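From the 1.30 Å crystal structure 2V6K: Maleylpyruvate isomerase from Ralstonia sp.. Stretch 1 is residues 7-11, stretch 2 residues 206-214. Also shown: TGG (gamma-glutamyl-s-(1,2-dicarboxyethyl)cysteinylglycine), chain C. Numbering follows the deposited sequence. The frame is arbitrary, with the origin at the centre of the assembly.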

# COMPACT_ATOMS: atom_id res chain seq x y z
N ASN A 7 -18.46 5.84 0.41
CA ASN A 7 -18.01 4.53 0.83
C ASN A 7 -19.13 3.49 0.74
O ASN A 7 -20.20 3.79 0.23
CB ASN A 7 -17.36 4.61 2.23
CG ASN A 7 -18.36 4.73 3.35
OD1 ASN A 7 -19.29 5.55 3.32
ND2 ASN A 7 -18.17 3.92 4.37
N PHE A 8 -18.85 2.27 1.20
CA PHE A 8 -19.77 1.15 1.04
C PHE A 8 -19.67 0.29 2.29
O PHE A 8 -18.59 0.16 2.87
CB PHE A 8 -19.37 0.37 -0.21
CG PHE A 8 -20.26 -0.81 -0.54
CD1 PHE A 8 -21.58 -0.64 -0.96
CD2 PHE A 8 -19.74 -2.10 -0.50
CE1 PHE A 8 -22.37 -1.74 -1.31
CE2 PHE A 8 -20.52 -3.21 -0.84
CZ PHE A 8 -21.84 -3.03 -1.24
N TRP A 9 -20.78 -0.30 2.72
CA TRP A 9 -20.77 -1.04 3.98
C TRP A 9 -19.74 -2.17 3.99
O TRP A 9 -18.88 -2.23 4.88
CB TRP A 9 -22.16 -1.56 4.35
CG TRP A 9 -22.76 -2.62 3.46
CD1 TRP A 9 -23.14 -2.49 2.16
CD2 TRP A 9 -23.06 -3.97 3.84
NE1 TRP A 9 -23.66 -3.68 1.70
CE2 TRP A 9 -23.63 -4.60 2.71
CE3 TRP A 9 -22.92 -4.70 5.03
CZ2 TRP A 9 -24.05 -5.94 2.73
CZ3 TRP A 9 -23.33 -6.03 5.05
CH2 TRP A 9 -23.89 -6.63 3.91
N ARG A 10 -19.84 -3.05 2.99
CA ARG A 10 -19.04 -4.26 2.90
C ARG A 10 -17.82 -3.95 2.03
O ARG A 10 -17.70 -4.39 0.88
CB ARG A 10 -19.89 -5.38 2.29
CG ARG A 10 -19.32 -6.77 2.46
CD ARG A 10 -20.09 -7.79 1.60
NE ARG A 10 -20.01 -7.45 0.18
CZ ARG A 10 -21.06 -7.20 -0.61
NH1 ARG A 10 -22.30 -7.29 -0.14
NH2 ARG A 10 -20.85 -6.89 -1.88
N SER A 11 -16.94 -3.14 2.60
CA SER A 11 -15.74 -2.68 1.93
C SER A 11 -14.64 -2.54 2.95
O SER A 11 -14.78 -1.77 3.91
CB SER A 11 -16.00 -1.34 1.25
OG SER A 11 -14.79 -0.66 0.99
OC1 TGG C . -6.85 2.20 0.30
CO1 TGG C . -7.31 2.76 -0.72
OT1 TGG C . -8.12 3.71 -0.69
CA1 TGG C . -6.83 2.26 -2.05
NN1 TGG C . -5.42 1.88 -1.97
CB1 TGG C . -7.62 1.03 -2.49
CG1 TGG C . -9.09 1.37 -2.72
CD1 TGG C . -9.89 0.29 -3.43
OE1 TGG C . -9.25 -0.96 -3.54
NN2 TGG C . -11.18 0.17 -2.85
CA2 TGG C . -12.03 -0.97 -3.05
CO2 TGG C . -12.70 -0.68 -4.38
OC2 TGG C . -13.59 0.40 -4.36
NN3 TGG C . -13.20 -1.83 -5.08
CA3 TGG C . -14.05 -1.66 -6.24
CO3 TGG C . -13.59 -2.57 -7.34
OC3 TGG C . -12.60 -3.31 -7.15
OT3 TGG C . -14.24 -2.54 -8.41
CB2 TGG C . -12.89 -0.98 -1.80
SG2 TGG C . -14.26 -2.07 -1.82
CD2 TGG C . -13.72 -3.74 -1.78
CE2 TGG C . -13.18 -4.08 -0.41
OE2 TGG C . -13.83 -4.83 0.36
OF2 TGG C . -12.08 -3.59 -0.06
CF2 TGG C . -14.96 -4.55 -2.15
CH2 TGG C . -14.70 -6.02 -2.37
OI2 TGG C . -13.54 -6.42 -2.53
OJ2 TGG C . -15.69 -6.79 -2.37
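Stretch 2, residues 206-214: APAAQPDSA

The C-terminal tail folds against one face and an edge of the W9 indole, in a packing contact fastened by one hydrogen bond to the backbone. Burial supports this reading: of the 362 Å² covered between the two stretches, both sides summed, 152 Å² belongs to W9, with D212 (61 Å²) and P207 (50 Å²) next.

A short 3-10 segment spans 207-209, with A209 N bonded to A206 O (3.0 Å) and Q210 N to P207 O (3.2 Å). A type I beta turn follows from Q210 to S213, closed by S213 N to Q210 O at 3.1 Å; the hydroxyl S213 OG also donates to Q210 O, at 2.7 Å. Q210 further braces the bend by donating from NE2 to A206 O (2.9 Å, 175°).

Read from P207 onward, the tail meets W9 O, then W9 CB at Q210, W9 N at D212, and the indole face at S213 and A214. The backbones come nearest at W9 and P207, whose CA atoms lie 4.6 Å apart. There W9 O meets P207 CB at 3.4 Å and, in a CA-H...O contact, P207 CA at 3.4 Å. The CA-to-CB bond of W9 points toward the tail, and its chi1 of 68° (p) places the indole against the turn. W9 CB packs on Q210 CB at 3.7 Å, while S213 CA stands 3.7 Å from the centroid of the five-membered ring, only 22° off the normal, a CH-pi contact over the face. A214 N lies over the same face, 3.9 Å from W9 CH2, whereas P207 O and A208 N lie at the ring edge.

D212, also p at chi1 (61°), brings its carboxylate to the backbone of stretch 1: W9 N donates to D212 OD2 at 3.0 Å and 149°. The same oxygen, D212 OD2, approaches F8 CD1 to 3.5 Å.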

# COMPACT_ATOMS: atom_id res chain seq x y z
N ALA A 206 -18.16 -1.14 11.86
CA ALA A 206 -18.28 -2.47 11.25
C ALA A 206 -19.32 -2.46 10.13
O ALA A 206 -20.31 -1.74 10.21
CB ALA A 206 -18.64 -3.51 12.31
N PRO A 207 -19.08 -3.25 9.06
CA PRO A 207 -20.02 -3.34 7.93
C PRO A 207 -21.50 -3.47 8.32
O PRO A 207 -22.34 -2.75 7.78
CB PRO A 207 -19.52 -4.58 7.19
CG PRO A 207 -18.06 -4.54 7.40
CD PRO A 207 -17.89 -4.09 8.83
N ALA A 208 -21.81 -4.37 9.25
CA ALA A 208 -23.20 -4.64 9.63
C ALA A 208 -23.90 -3.45 10.30
O ALA A 208 -25.13 -3.43 10.40
CB ALA A 208 -23.28 -5.88 10.50
N ALA A 209 -23.12 -2.47 10.76
CA ALA A 209 -23.68 -1.30 11.45
C ALA A 209 -23.96 -0.12 10.53
O ALA A 209 -24.44 0.93 10.98
CB ALA A 209 -22.75 -0.88 12.59
N GLN A 210 -23.67 -0.27 9.24
CA GLN A 210 -23.77 0.84 8.29
C GLN A 210 -25.17 1.01 7.71
O GLN A 210 -25.93 0.04 7.61
CB GLN A 210 -22.74 0.69 7.18
CG GLN A 210 -21.31 0.57 7.70
CD GLN A 210 -20.99 1.59 8.79
OE1 GLN A 210 -21.18 2.79 8.60
NE2 GLN A 210 -20.53 1.11 9.94
N PRO A 211 -25.53 2.25 7.32
CA PRO A 211 -26.86 2.55 6.78
C PRO A 211 -27.24 1.73 5.55
O PRO A 211 -28.42 1.42 5.36
CB PRO A 211 -26.77 4.04 6.40
CG PRO A 211 -25.65 4.58 7.20
CD PRO A 211 -24.69 3.46 7.41
N ASP A 212 -26.25 1.38 4.73
CA ASP A 212 -26.51 0.64 3.49
C ASP A 212 -26.36 -0.87 3.62
O ASP A 212 -26.40 -1.60 2.62
CB ASP A 212 -25.63 1.19 2.35
CG ASP A 212 -24.14 1.06 2.63
OD1 ASP A 212 -23.74 1.17 3.80
OD2 ASP A 212 -23.39 0.86 1.66
N SER A 213 -26.20 -1.35 4.86
CA SER A 213 -26.06 -2.78 5.11
C SER A 213 -27.36 -3.54 4.86
O SER A 213 -28.45 -2.95 4.84
CB SER A 213 -25.56 -3.05 6.53
OG SER A 213 -26.48 -2.59 7.50
N ALA A 214 -27.24 -4.85 4.67
CA ALA A 214 -28.39 -5.72 4.41
C ALA A 214 -29.32 -5.77 5.62
O ALA A 214 -28.88 -5.65 6.76
CB ALA A 214 -27.92 -7.12 4.04
OXT ALA A 214 -30.53 -5.93 5.48